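Local coordinates for molybdopterin biosynthesis moeA protein (Pyrococcus horikoshii, PDB 1WU2) that probably takes part in molybdenum cofactor biosynthesis, acting on molybdopterin at the step in which molybdenum is inserted, at residues A[8-13]-A[341-346]; A[221-226]-A[310-315]; A[285-290]-A[304-309]; A[347-350]-A[355-358]. All coordinates share one frame; numbering follows the deposited sequence.

Interaction 1 of 4, residues A[8-13]-A[341-346]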
loop_
_atom_site.group_PDB
_atom_site.type_symbol
_atom_site.label_atom_id
_atom_site.label_comp_id
_atom_site.label_asym_id
_atom_site.label_seq_id
_atom_site.Cartn_x
_atom_site.Cartn_y
_atom_site.Cartn_z
ATOM N N VAL A 8 27.264 5.584 -15.608
ATOM C CA VAL A 8 27.574 4.565 -14.605
ATOM C C VAL A 8 26.369 3.613 -14.491
ATOM O O VAL A 8 25.224 4.070 -14.434
ATOM C CB VAL A 8 28.028 5.161 -13.211
ATOM C CG1 VAL A 8 28.095 6.694 -13.215
ATOM C CG2 VAL A 8 27.165 4.669 -12.063
ATOM N N PRO A 9 26.613 2.299 -14.484
ATOM C CA PRO A 9 25.522 1.321 -14.377
ATOM C C PRO A 9 24.628 1.578 -13.168
ATOM O O PRO A 9 25.087 2.147 -12.183
ATOM C CB PRO A 9 26.256 -0.018 -14.231
ATOM C CG PRO A 9 27.582 0.201 -14.853
ATOM C CD PRO A 9 27.928 1.638 -14.592
ATOM N N TYR A 10 23.368 1.164 -13.256
ATOM C CA TYR A 10 22.401 1.402 -12.192
ATOM C C TYR A 10 22.817 0.799 -10.853
ATOM O O TYR A 10 22.704 1.460 -9.826
ATOM C CB TYR A 10 21.021 0.861 -12.579
ATOM C CG TYR A 10 20.040 0.844 -11.426
ATOM C CD1 TYR A 10 19.740 2.009 -10.727
ATOM C CD2 TYR A 10 19.427 -0.337 -11.025
ATOM C CE1 TYR A 10 18.851 1.998 -9.663
ATOM C CE2 TYR A 10 18.533 -0.356 -9.967
ATOM C CZ TYR A 10 18.251 0.814 -9.290
ATOM O OH TYR A 10 17.363 0.798 -8.242
ATOM N N ARG A 11 23.284 -0.448 -10.863
ATOM C CA ARG A 11 23.612 -1.151 -9.621
ATOM C C ARG A 11 24.821 -0.539 -8.913
ATOM O O ARG A 11 24.874 -0.526 -7.688
ATOM C CB ARG A 11 23.834 -2.647 -9.868
ATOM C CG ARG A 11 22.563 -3.416 -10.249
ATOM C CD ARG A 11 21.564 -3.610 -9.103
ATOM N NE ARG A 11 20.256 -4.061 -9.585
ATOM C CZ ARG A 11 19.133 -4.076 -8.863
ATOM N NH1 ARG A 11 19.122 -3.665 -7.597
ATOM N NH2 ARG A 11 18.003 -4.510 -9.415
ATOM N N GLU A 12 25.780 -0.029 -9.685
ATOM C CA GLU A 12 26.913 0.700 -9.114
ATOM C C GLU A 12 26.466 2.047 -8.548
ATOM O O GLU A 12 26.953 2.471 -7.502
ATOM C CB GLU A 12 28.016 0.926 -10.158
ATOM C CG GLU A 12 29.263 1.604 -9.588
ATOM C CD GLU A 12 30.386 1.786 -10.599
ATOM O OE1 GLU A 12 30.189 1.501 -11.801
ATOM O OE2 GLU A 12 31.480 2.225 -10.179
ATOM N N ALA A 13 25.550 2.713 -9.248
ATOM C CA ALA A 13 25.047 4.023 -8.836
ATOM C C ALA A 13 24.202 3.920 -7.574
ATOM O O ALA A 13 24.230 4.811 -6.733
ATOM C CB ALA A 13 24.223 4.655 -9.950
ATOM N N GLY A 341 23.141 -1.749 -22.624
ATOM C CA GLY A 341 23.778 -0.630 -21.954
ATOM C C GLY A 341 22.821 0.303 -21.222
ATOM O O GLY A 341 23.281 1.234 -20.562
ATOM N N ARG A 342 21.511 0.065 -21.327
ATOM C CA ARG A 342 20.508 0.904 -20.662
ATOM C C ARG A 342 19.576 0.084 -19.774
ATOM O O ARG A 342 19.031 -0.939 -20.196
ATOM C CB ARG A 342 19.687 1.694 -21.685
ATOM C CG ARG A 342 20.518 2.558 -22.638
ATOM C CD ARG A 342 21.330 3.641 -21.959
ATOM N NE ARG A 342 20.477 4.613 -21.281
ATOM C CZ ARG A 342 19.861 5.634 -21.872
ATOM N NH1 ARG A 342 19.995 5.862 -23.176
ATOM N NH2 ARG A 342 19.110 6.445 -21.142
ATOM N N TYR A 343 19.398 0.556 -18.541
ATOM C CA TYR A 343 18.550 -0.088 -17.549
ATOM C C TYR A 343 17.132 0.459 -17.698
ATOM O O TYR A 343 16.866 1.603 -17.343
ATOM C CB TYR A 343 19.097 0.192 -16.149
ATOM C CG TYR A 343 18.548 -0.693 -15.061
ATOM C CD1 TYR A 343 17.396 -0.341 -14.366
ATOM C CD2 TYR A 343 19.193 -1.875 -14.711
ATOM C CE1 TYR A 343 16.892 -1.152 -13.362
ATOM C CE2 TYR A 343 18.699 -2.693 -13.708
ATOM C CZ TYR A 343 17.550 -2.326 -13.037
ATOM O OH TYR A 343 17.055 -3.131 -12.038
ATOM N N GLU A 344 16.231 -0.366 -18.225
ATOM C CA GLU A 344 14.890 0.076 -18.602
ATOM C C GLU A 344 13.935 0.109 -17.411
ATOM O O GLU A 344 13.741 -0.896 -16.733
ATOM C CB GLU A 344 14.276 -0.837 -19.680
ATOM C CG GLU A 344 15.224 -1.375 -20.743
ATOM C CD GLU A 344 15.789 -0.301 -21.646
ATOM O OE1 GLU A 344 15.259 0.831 -21.642
ATOM O OE2 GLU A 344 16.769 -0.596 -22.363
ATOM N N PHE A 345 13.336 1.270 -17.174
ATOM C CA PHE A 345 12.200 1.401 -16.271
ATOM C C PHE A 345 10.954 1.377 -17.150
ATOM O O PHE A 345 10.682 2.329 -17.882
ATOM C CB PHE A 345 12.301 2.711 -15.485
ATOM C CG PHE A 345 11.234 2.890 -14.436
ATOM C CD1 PHE A 345 10.060 3.572 -14.732
ATOM C CD2 PHE A 345 11.419 2.407 -13.146
ATOM C CE1 PHE A 345 9.078 3.760 -13.761
ATOM C CE2 PHE A 345 10.443 2.588 -12.172
ATOM C CZ PHE A 345 9.267 3.261 -12.483
ATOM N N ILE A 346 10.213 0.277 -17.084
ATOM C CA ILE A 346 9.075 0.042 -17.965
ATOM C C ILE A 346 7.790 0.068 -17.165
ATOM O O ILE A 346 7.638 -0.689 -16.213
ATOM C CB ILE A 346 9.214 -1.331 -18.669
ATOM C CG1 ILE A 346 10.508 -1.395 -19.489
ATOM C CG2 ILE A 346 7.994 -1.615 -19.547
ATOM C CD1 ILE A 346 10.640 -0.309 -20.549
#
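Tyr-10 lies on one face of the Tyr-343 ring, with its CD2 3.4 Å from Tyr-343 CZ and displaced from the ring centre toward the rim. Through this pair the first turn of helix 10-20, in the MoeA N-terminal region, packs on the start of strand 343-351, which belongs to the curled sheet of the C-terminal region (domain IV). The ring planes are 41° apart and their centroids 4.5 Å, so the pair is neither a parallel stack nor an edge-to-face one. Tyr-10 CB adds a CH-pi contact over the same face, 4.1 Å from the Tyr-343 centroid. Both tyrosines hold CG anti to the backbone N (chi1 169° for Tyr-10, -165° for Tyr-343), which turns each ring into the gap between helix and strand.

Arg-11 reaches the hydroxyl end of Tyr-343 through a chain bent at chi2. Its NH2 stands 3.1 Å from Tyr-343 OH, and that hydroxyl is hydrogen-bonded to Glu-377 of strand 374-378. Further out, Tyr-10 OH bonds to Leu-309 O of helix 300-319, and Phe-310 meets the Tyr-10 ring edge-to-face. Pro-9 takes the N-cap position, its O accepting from Ala-13 N at 3.0 Å. Tyr-10 CE2 also covers a face of the Arg-11 guanidinium, 3.9 Å above its plane and over its centre.

Interaction 2 of 4, residues A[221-226]-A[310-315]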
loop_
_atom_site.group_PDB
_atom_site.type_symbol
_atom_site.label_atom_id
_atom_site.label_comp_id
_atom_site.label_asym_id
_atom_site.label_seq_id
_atom_site.Cartn_x
_atom_site.Cartn_y
_atom_site.Cartn_z
ATOM N N GLU A 221 5.717 11.362 1.161
ATOM C CA GLU A 221 4.788 11.044 2.252
ATOM C C GLU A 221 4.363 9.575 2.199
ATOM O O GLU A 221 4.122 8.955 3.233
ATOM C CB GLU A 221 3.550 11.958 2.211
ATOM C CG GLU A 221 3.847 13.414 2.558
ATOM C CD GLU A 221 2.709 14.377 2.229
ATOM O OE1 GLU A 221 1.921 14.107 1.294
ATOM O OE2 GLU A 221 2.604 15.424 2.910
ATOM N N LYS A 222 4.289 9.020 0.994
ATOM C CA LYS A 222 3.968 7.606 0.815
ATOM C C LYS A 222 5.093 6.735 1.368
ATOM O O LYS A 222 4.839 5.663 1.914
ATOM C CB LYS A 222 3.734 7.294 -0.667
ATOM C CG LYS A 222 3.366 5.838 -0.962
ATOM C CD LYS A 222 3.283 5.577 -2.454
ATOM C CE LYS A 222 2.924 4.126 -2.737
ATOM N NZ LYS A 222 2.701 3.874 -4.187
ATOM N N PHE A 223 6.328 7.212 1.234
ATOM C CA PHE A 223 7.507 6.457 1.637
ATOM C C PHE A 223 8.264 7.121 2.790
ATOM O O PHE A 223 9.438 7.488 2.654
ATOM C CB PHE A 223 8.423 6.241 0.430
ATOM C CG PHE A 223 7.884 5.253 -0.561
ATOM C CD1 PHE A 223 7.876 3.897 -0.270
ATOM C CD2 PHE A 223 7.367 5.676 -1.780
ATOM C CE1 PHE A 223 7.372 2.976 -1.182
ATOM C CE2 PHE A 223 6.862 4.758 -2.695
ATOM C CZ PHE A 223 6.867 3.406 -2.393
ATOM N N PHE A 224 7.564 7.277 3.917
ATOM C CA PHE A 224 8.167 7.480 5.244
ATOM C C PHE A 224 8.679 8.883 5.573
ATOM O O PHE A 224 9.050 9.138 6.720
ATOM C CB PHE A 224 9.294 6.464 5.484
ATOM C CG PHE A 224 8.993 5.091 4.949
ATOM C CD1 PHE A 224 7.834 4.424 5.337
ATOM C CD2 PHE A 224 9.846 4.480 4.037
ATOM C CE1 PHE A 224 7.539 3.163 4.839
ATOM C CE2 PHE A 224 9.557 3.215 3.534
ATOM C CZ PHE A 224 8.402 2.556 3.935
ATOM N N GLY A 225 8.689 9.785 4.591
ATOM C CA GLY A 225 9.296 11.096 4.748
ATOM C C GLY A 225 8.323 12.243 4.958
ATOM O O GLY A 225 7.120 12.105 4.744
ATOM N N GLU A 226 8.868 13.379 5.389
ATOM C CA GLU A 226 8.139 14.636 5.514
ATOM C C GLU A 226 8.688 15.604 4.467
ATOM O O GLU A 226 9.818 16.062 4.597
ATOM C CB GLU A 226 8.347 15.219 6.914
ATOM C CG GLU A 226 7.660 16.557 7.166
ATOM C CD GLU A 226 8.054 17.189 8.496
ATOM O OE1 GLU A 226 8.946 16.653 9.191
ATOM O OE2 GLU A 226 7.470 18.235 8.847
ATOM N N PHE A 310 15.794 5.190 -6.953
ATOM C CA PHE A 310 16.815 5.758 -6.071
ATOM C C PHE A 310 16.231 6.239 -4.750
ATOM O O PHE A 310 16.529 5.683 -3.695
ATOM C CB PHE A 310 17.538 6.917 -6.766
ATOM C CG PHE A 310 18.461 6.482 -7.866
ATOM C CD1 PHE A 310 18.186 6.792 -9.185
ATOM C CD2 PHE A 310 19.612 5.765 -7.577
ATOM C CE1 PHE A 310 19.042 6.391 -10.197
ATOM C CE2 PHE A 310 20.474 5.363 -8.593
ATOM C CZ PHE A 310 20.186 5.677 -9.898
ATOM N N VAL A 311 15.387 7.262 -4.820
ATOM C CA VAL A 311 14.887 7.945 -3.626
ATOM C C VAL A 311 14.124 7.001 -2.686
ATOM O O VAL A 311 14.345 7.016 -1.479
ATOM C CB VAL A 311 13.982 9.149 -3.991
ATOM C CG1 VAL A 311 13.566 9.908 -2.733
ATOM C CG2 VAL A 311 14.693 10.088 -4.957
ATOM N N LYS A 312 13.237 6.190 -3.257
ATOM C CA LYS A 312 12.431 5.226 -2.510
ATOM C C LYS A 312 13.298 4.342 -1.607
ATOM O O LYS A 312 12.962 4.110 -0.454
ATOM C CB LYS A 312 11.622 4.358 -3.490
ATOM C CG LYS A 312 10.919 3.164 -2.864
ATOM C CD LYS A 312 9.884 2.548 -3.804
ATOM C CE LYS A 312 10.512 1.642 -4.848
ATOM N NZ LYS A 312 9.585 0.565 -5.294
ATOM N N HIS A 313 14.414 3.862 -2.144
ATOM C CA HIS A 313 15.306 2.962 -1.414
ATOM C C HIS A 313 16.178 3.683 -0.389
ATOM O O HIS A 313 16.547 3.095 0.623
ATOM C CB HIS A 313 16.167 2.172 -2.404
ATOM C CG HIS A 313 15.360 1.356 -3.359
ATOM N ND1 HIS A 313 14.501 0.361 -2.942
ATOM C CD2 HIS A 313 15.242 1.413 -4.705
ATOM C CE1 HIS A 313 13.905 -0.172 -3.993
ATOM N NE2 HIS A 313 14.337 0.449 -5.075
ATOM N N ALA A 314 16.503 4.947 -0.650
ATOM C CA ALA A 314 17.235 5.773 0.312
ATOM C C ALA A 314 16.378 6.074 1.538
ATOM O O ALA A 314 16.836 5.943 2.669
ATOM C CB ALA A 314 17.697 7.073 -0.337
ATOM N N LEU A 315 15.137 6.481 1.302
ATOM C CA LEU A 315 14.183 6.763 2.374
ATOM C C LEU A 315 13.932 5.532 3.247
ATOM O O LEU A 315 13.859 5.637 4.471
ATOM C CB LEU A 315 12.860 7.257 1.790
ATOM C CG LEU A 315 12.897 8.670 1.208
ATOM C CD1 LEU A 315 11.726 8.892 0.266
ATOM C CD2 LEU A 315 12.888 9.714 2.320
#
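Phe-223 presents one face of its ring to the aliphatic part of Lys-312, whose chain passes over it at a slant. Lys-312 CD is 3.4 Å from Phe-223 CZ and 3.9 Å from the ring centroid, 28° off the ring normal, which meets the geometry of a CH-pi contact. Lys-312 CG rides above the centre of the same face, while Lys-222 CG lies 4.0 Å above the opposite face, toward the rim; the ring is thus sandwiched between two lysine chains. The Lys-312 chain leaves its CB pointing away from the backbone N (chi1 170°), and a bend at chi3 (80°) carries NZ on to Tyr-375 OH and a salt bridge with Glu-325.

The segment 221-226 forms the turn between helix 212-222 and strand 226-233 in the probable molybdopterin-binding domain, and it packs here against helix 300-319 of the same domain. Leu-315 meets the turn at Phe-223: its CB comes 3.5 Å from Phe-223 O, and its CD1 4.2 Å from the side-chain atom Phe-223 CB. At Gly-225 the fit is close, since a CB there would sit only 3.4 Å from Leu-315 CD2. Phe-224 sends its ring past the Leu-315 carbonyl, CD2 4.2 Å from Leu-315 O, to pack on Ala-316 and Val-319.

Interaction 3 of 4, residues A[285-290]-A[304-309]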
loop_
_atom_site.group_PDB
_atom_site.type_symbol
_atom_site.label_atom_id
_atom_site.label_comp_id
_atom_site.label_asym_id
_atom_site.label_seq_id
_atom_site.Cartn_x
_atom_site.Cartn_y
_atom_site.Cartn_z
ATOM N N ARG A 285 18.031 9.202 -17.212
ATOM C CA ARG A 285 19.475 9.090 -17.453
ATOM C C ARG A 285 20.329 10.179 -16.775
ATOM O O ARG A 285 21.321 9.849 -16.130
ATOM C CB ARG A 285 19.752 9.021 -18.971
ATOM C CG ARG A 285 20.984 9.763 -19.481
ATOM C CD ARG A 285 21.198 9.615 -20.980
ATOM N NE ARG A 285 22.299 10.448 -21.459
ATOM C CZ ARG A 285 22.921 10.298 -22.630
ATOM N NH1 ARG A 285 22.562 9.339 -23.484
ATOM N NH2 ARG A 285 23.916 11.118 -22.953
ATOM N N PRO A 286 19.964 11.457 -16.901
ATOM C CA PRO A 286 20.777 12.541 -16.320
ATOM C C PRO A 286 20.768 12.651 -14.781
ATOM O O PRO A 286 21.212 13.675 -14.260
ATOM C CB PRO A 286 20.173 13.813 -16.945
ATOM C CG PRO A 286 19.274 13.330 -18.050
ATOM C CD PRO A 286 18.791 11.983 -17.622
ATOM N N PHE A 287 20.281 11.636 -14.073
ATOM C CA PHE A 287 20.275 11.639 -12.610
ATOM C C PHE A 287 21.697 11.630 -12.039
ATOM O O PHE A 287 22.569 10.916 -12.531
ATOM C CB PHE A 287 19.487 10.430 -12.078
ATOM C CG PHE A 287 19.565 10.261 -10.586
ATOM C CD1 PHE A 287 18.744 11.000 -9.741
ATOM C CD2 PHE A 287 20.462 9.363 -10.027
ATOM C CE1 PHE A 287 18.825 10.841 -8.361
ATOM C CE2 PHE A 287 20.548 9.204 -8.655
ATOM C CZ PHE A 287 19.729 9.944 -7.820
ATOM N N GLY A 288 21.915 12.444 -11.007
ATOM C CA GLY A 288 23.154 12.442 -10.240
ATOM C C GLY A 288 22.886 12.533 -8.744
ATOM O O GLY A 288 21.741 12.724 -8.322
ATOM N N TYR A 289 23.937 12.388 -7.941
ATOM C CA TYR A 289 23.815 12.501 -6.490
ATOM C C TYR A 289 25.146 12.796 -5.796
ATOM O O TYR A 289 26.187 12.262 -6.176
ATOM C CB TYR A 289 23.214 11.224 -5.895
ATOM C CG TYR A 289 23.352 11.152 -4.390
ATOM C CD1 TYR A 289 22.405 11.744 -3.558
ATOM C CD2 TYR A 289 24.444 10.521 -3.799
ATOM C CE1 TYR A 289 22.532 11.696 -2.182
ATOM C CE2 TYR A 289 24.582 10.471 -2.422
ATOM C CZ TYR A 289 23.621 11.061 -1.619
ATOM O OH TYR A 289 23.749 11.012 -0.254
ATOM N N GLY A 290 25.084 13.632 -4.761
ATOM C CA GLY A 290 26.224 13.927 -3.910
ATOM C C GLY A 290 25.848 14.818 -2.733
ATOM O O GLY A 290 25.044 15.738 -2.883
ATOM N N PHE A 304 9.567 10.179 -11.775
ATOM C CA PHE A 304 8.916 9.029 -11.146
ATOM C C PHE A 304 9.837 7.815 -11.144
ATOM O O PHE A 304 9.975 7.137 -10.130
ATOM C CB PHE A 304 7.617 8.702 -11.885
ATOM C CG PHE A 304 6.808 7.594 -11.258
ATOM C CD1 PHE A 304 5.914 7.865 -10.229
ATOM C CD2 PHE A 304 6.917 6.288 -11.722
ATOM C CE1 PHE A 304 5.157 6.852 -9.659
ATOM C CE2 PHE A 304 6.164 5.270 -11.159
ATOM C CZ PHE A 304 5.282 5.550 -10.124
ATOM N N ALA A 305 10.460 7.548 -12.286
ATOM C CA ALA A 305 11.414 6.450 -12.413
ATOM C C ALA A 305 12.641 6.679 -11.529
ATOM O O ALA A 305 13.164 5.745 -10.924
ATOM C CB ALA A 305 11.832 6.289 -13.858
ATOM N N GLN A 306 13.088 7.927 -11.451
ATOM C CA GLN A 306 14.219 8.281 -10.602
ATOM C C GLN A 306 13.876 8.143 -9.120
ATOM O O GLN A 306 14.733 7.796 -8.315
ATOM C CB GLN A 306 14.685 9.703 -10.899
ATOM C CG GLN A 306 15.503 9.809 -12.178
ATOM C CD GLN A 306 15.753 11.242 -12.603
ATOM O OE1 GLN A 306 15.190 12.179 -12.026
ATOM N NE2 GLN A 306 16.600 11.419 -13.613
ATOM N N PHE A 307 12.621 8.404 -8.765
ATOM C CA PHE A 307 12.199 8.309 -7.375
ATOM C C PHE A 307 12.132 6.847 -6.948
ATOM O O PHE A 307 12.652 6.480 -5.901
ATOM C CB PHE A 307 10.845 8.988 -7.147
ATOM C CG PHE A 307 10.369 8.894 -5.724
ATOM C CD1 PHE A 307 10.686 9.881 -4.806
ATOM C CD2 PHE A 307 9.642 7.795 -5.299
ATOM C CE1 PHE A 307 10.271 9.778 -3.493
ATOM C CE2 PHE A 307 9.223 7.688 -3.987
ATOM C CZ PHE A 307 9.537 8.677 -3.082
ATOM N N ASN A 308 11.500 6.017 -7.768
ATOM C CA ASN A 308 11.352 4.595 -7.467
ATOM C C ASN A 308 12.675 3.830 -7.467
ATOM O O ASN A 308 12.860 2.906 -6.673
ATOM C CB ASN A 308 10.367 3.948 -8.443
ATOM C CG ASN A 308 8.926 4.203 -8.063
ATOM O OD1 ASN A 308 8.390 3.546 -7.173
ATOM N ND2 ASN A 308 8.293 5.166 -8.727
ATOM N N LEU A 309 13.599 4.232 -8.334
ATOM C CA LEU A 309 14.871 3.523 -8.496
ATOM C C LEU A 309 15.951 3.993 -7.520
ATOM O O LEU A 309 16.911 3.267 -7.277
ATOM C CB LEU A 309 15.387 3.647 -9.939
ATOM C CG LEU A 309 14.571 2.904 -11.002
ATOM C CD1 LEU A 309 15.006 3.310 -12.393
ATOM C CD2 LEU A 309 14.698 1.399 -10.839
#
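The Phe-287 ring and the Gln-306 amide are the flat groups of this contact, and their planes stand 53° apart, so neither lies flat on the other. The amide comes at the ring obliquely, Gln-306 CD being 4.1 Å from Phe-287 CD1, while the ring is stacked with Phe-310. The closest approach is at the base of the phenylalanine, where Gln-306 NE2 is 3.4 Å from Phe-287 CB. In the probable molybdopterin-binding domain this joins the loop leading into strand 288-290, part of a mixed sheet, to helix 300-319.

The two side chains run past each other in opposite directions. With chi1 at 173°, the Phe-287 ring swings to the side of its carbonyl carbon and lies along the helix, whereas the extended Gln-306 chain reaches back toward the loop. There NE2 donates to Gly-284 O, a bond that gives the buried amide a polar partner and fixes where its nitrogen lies. Met-296 packs on both Phe-287 and Gln-306. With a leucine in place of Gln-306, Gly-284 O would probably lose its amide donor, leaving the loop beside Phe-287 less firmly tied to the helix.

One turn of the helix carries a second amide. Asn-308 ND2 sits 3.2 Å above the plane of the Phe-304 ring, over its centre, and donates to Phe-304 O at 2.9 Å with an N-H...O angle of 154°. That oxygen also accepts from Asn-308 N at 3.0 Å, the two nitrogens arriving from opposite faces of the carbonyl plane.

Interaction 4 of 4, residues A[347-350]-A[355-358]; sequences KIYY and ARVI
A beta hairpin, formed by strands 343-351 and 354-357 in the sheet of the MoeA C-terminal region (domain IV), contains this contact. Its strand segments run antiparallel with a marked twist, 139° between their directions. Tyr-349 and Arg-356 make the hydrogen-bonded pair: Tyr-349 N donates to Arg-356 O at 2.9 Å, and Arg-356 N returns a bond to Tyr-349 O at 3.0 Å. A third bond, from Ile-358 N to Lys-347 O at 3.1 Å, extends the ladder. Beyond it a water bridges the chains, accepting from Lys-347 N at 3.3 Å and donating to Ile-358 O at 3.0 Å.

Ile-348, Val-357, Tyr-350 and Ala-355 put their side chains on one face, and Tyr-350 OH bonds to Lys-327 O of the second subunit. Ile-348 uses both branches: CG2 presses on Ala-355 CB at 3.5 Å, tighter than usual carbon contact, and CD1 meets Val-357 CG2 at 3.7 Å. Its CG1 lies beside the backbone N (chi1 -62°), leaving CG2 anti to that N and directed at Ala-355. An alanine in place of Ile-348 removes both branches and would probably open a gap facing Ala-355 and Val-357, which would lose their CG2 and CD1 contacts.

On the other face, Arg-356 bends at chi3 and brings NH2 to 3.7 Å from Tyr-349 CB, which lies over one face of the guanidinium; the Tyr-349 ring is tilted 32° to it. Alternating hydrogen-bonded and non-hydrogen-bonded pairs mark an antiparallel ladder, and the short turn between strands 343-351 and 354-357 makes it a beta hairpin.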
loop_
_atom_site.group_PDB
_atom_site.type_symbol
_atom_site.label_atom_id
_atom_site.label_comp_id
_atom_site.label_asym_id
_atom_site.label_seq_id
_atom_site.Cartn_x
_atom_site.Cartn_y
_atom_site.Cartn_z
ATOM N N LYS A 347 6.863 0.929 -17.565
ATOM C CA LYS A 347 5.582 1.059 -16.881
ATOM C C LYS A 347 4.648 -0.070 -17.310
ATOM O O LYS A 347 4.513 -0.357 -18.495
ATOM C CB LYS A 347 4.959 2.427 -17.169
ATOM C CG LYS A 347 5.785 3.596 -16.627
ATOM C CD LYS A 347 5.485 4.907 -17.354
ATOM C CE LYS A 347 6.215 5.005 -18.694
ATOM N NZ LYS A 347 7.705 5.062 -18.549
ATOM N N ILE A 348 4.014 -0.700 -16.323
ATOM C CA ILE A 348 3.171 -1.876 -16.515
ATOM C C ILE A 348 1.800 -1.648 -15.890
ATOM O O ILE A 348 1.712 -1.104 -14.802
ATOM C CB ILE A 348 3.830 -3.086 -15.807
ATOM C CG1 ILE A 348 5.204 -3.409 -16.412
ATOM C CG2 ILE A 348 2.899 -4.307 -15.819
ATOM C CD1 ILE A 348 5.176 -3.842 -17.859
ATOM N N TYR A 349 0.732 -2.069 -16.565
ATOM C CA TYR A 349 -0.555 -2.247 -15.895
ATOM C C TYR A 349 -0.772 -3.729 -15.645
ATOM O O TYR A 349 -0.971 -4.502 -16.582
ATOM C CB TYR A 349 -1.737 -1.669 -16.675
ATOM C CG TYR A 349 -2.999 -1.632 -15.832
ATOM C CD1 TYR A 349 -3.973 -2.623 -15.945
ATOM C CD2 TYR A 349 -3.194 -0.625 -14.895
ATOM C CE1 TYR A 349 -5.120 -2.595 -15.154
ATOM C CE2 TYR A 349 -4.331 -0.588 -14.103
ATOM C CZ TYR A 349 -5.291 -1.571 -14.235
ATOM O OH TYR A 349 -6.416 -1.520 -13.443
ATOM N N TYR A 350 -0.724 -4.108 -14.373
ATOM C CA TYR A 350 -0.912 -5.485 -13.951
ATOM C C TYR A 350 -2.368 -5.742 -13.565
ATOM O O TYR A 350 -2.911 -5.062 -12.691
ATOM C CB TYR A 350 -0.008 -5.795 -12.754
ATOM C CG TYR A 350 -0.283 -7.148 -12.150
ATOM C CD1 TYR A 350 0.241 -8.305 -12.718
ATOM C CD2 TYR A 350 -1.096 -7.275 -11.029
ATOM C CE1 TYR A 350 -0.025 -9.552 -12.175
ATOM C CE2 TYR A 350 -1.370 -8.514 -10.482
ATOM C CZ TYR A 350 -0.830 -9.649 -11.057
ATOM O OH TYR A 350 -1.105 -10.878 -10.512
ATOM N N ALA A 355 0.990 -8.782 -17.140
ATOM C CA ALA A 355 1.645 -7.479 -17.239
ATOM C C ALA A 355 1.490 -6.880 -18.642
ATOM O O ALA A 355 2.159 -7.305 -19.583
ATOM C CB ALA A 355 3.124 -7.611 -16.887
ATOM N N ARG A 356 0.606 -5.893 -18.767
ATOM C CA ARG A 356 0.379 -5.179 -20.022
ATOM C C ARG A 356 1.268 -3.940 -20.071
ATOM O O ARG A 356 1.159 -3.064 -19.221
ATOM C CB ARG A 356 -1.093 -4.769 -20.136
ATOM C CG ARG A 356 -1.444 -4.004 -21.412
ATOM C CD ARG A 356 -2.943 -3.859 -21.662
ATOM N NE ARG A 356 -3.624 -3.114 -20.598
ATOM C CZ ARG A 356 -3.570 -1.789 -20.424
ATOM N NH1 ARG A 356 -2.862 -1.016 -21.242
ATOM N NH2 ARG A 356 -4.235 -1.229 -19.419
ATOM N N VAL A 357 2.136 -3.864 -21.072
ATOM C CA VAL A 357 3.091 -2.766 -21.176
ATOM C C VAL A 357 2.425 -1.490 -21.698
ATOM O O VAL A 357 1.804 -1.493 -22.763
ATOM C CB VAL A 357 4.275 -3.142 -22.098
ATOM C CG1 VAL A 357 5.222 -1.960 -22.297
ATOM C CG2 VAL A 357 5.036 -4.326 -21.521
ATOM N N ILE A 358 2.552 -0.410 -20.933
ATOM C CA ILE A 358 2.171 0.919 -21.397
ATOM C C ILE A 358 3.383 1.556 -22.061
ATOM O O ILE A 358 4.395 1.815 -21.406
ATOM C CB ILE A 358 1.681 1.798 -20.225
ATOM C CG1 ILE A 358 0.476 1.149 -19.546
ATOM C CG2 ILE A 358 1.303 3.199 -20.711
ATOM C CD1 ILE A 358 0.804 0.543 -18.233
HETATM O O HOH W 1 7.232 2.252 -20.565
#

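Overall arrangement
Helix 300-319 ties three of the contacts together. Interactions 2 and 3 both use it, with centres 13 Å apart, and a probable hydrogen bond from Lys-312 N to Phe-307 O (2.7 Å), of the wide pi-type spacing, runs from one to the other. Interaction 1, about 10 Å from interaction 3 by centres, meets the helix through Phe-345 CD1 on Ala-305 CB at 3.4 Å. Interaction 4 continues along strand 343-351, where Ile-346 CG2 touches Val-357 CG1 at 3.9 Å, but its nearest atoms stay about 12 Å from interaction 2. By sequence family, 2 and 3 lie in the probable molybdopterin-binding domain, 4 in the C-terminal region, and 1 joins that region to the N-terminal one.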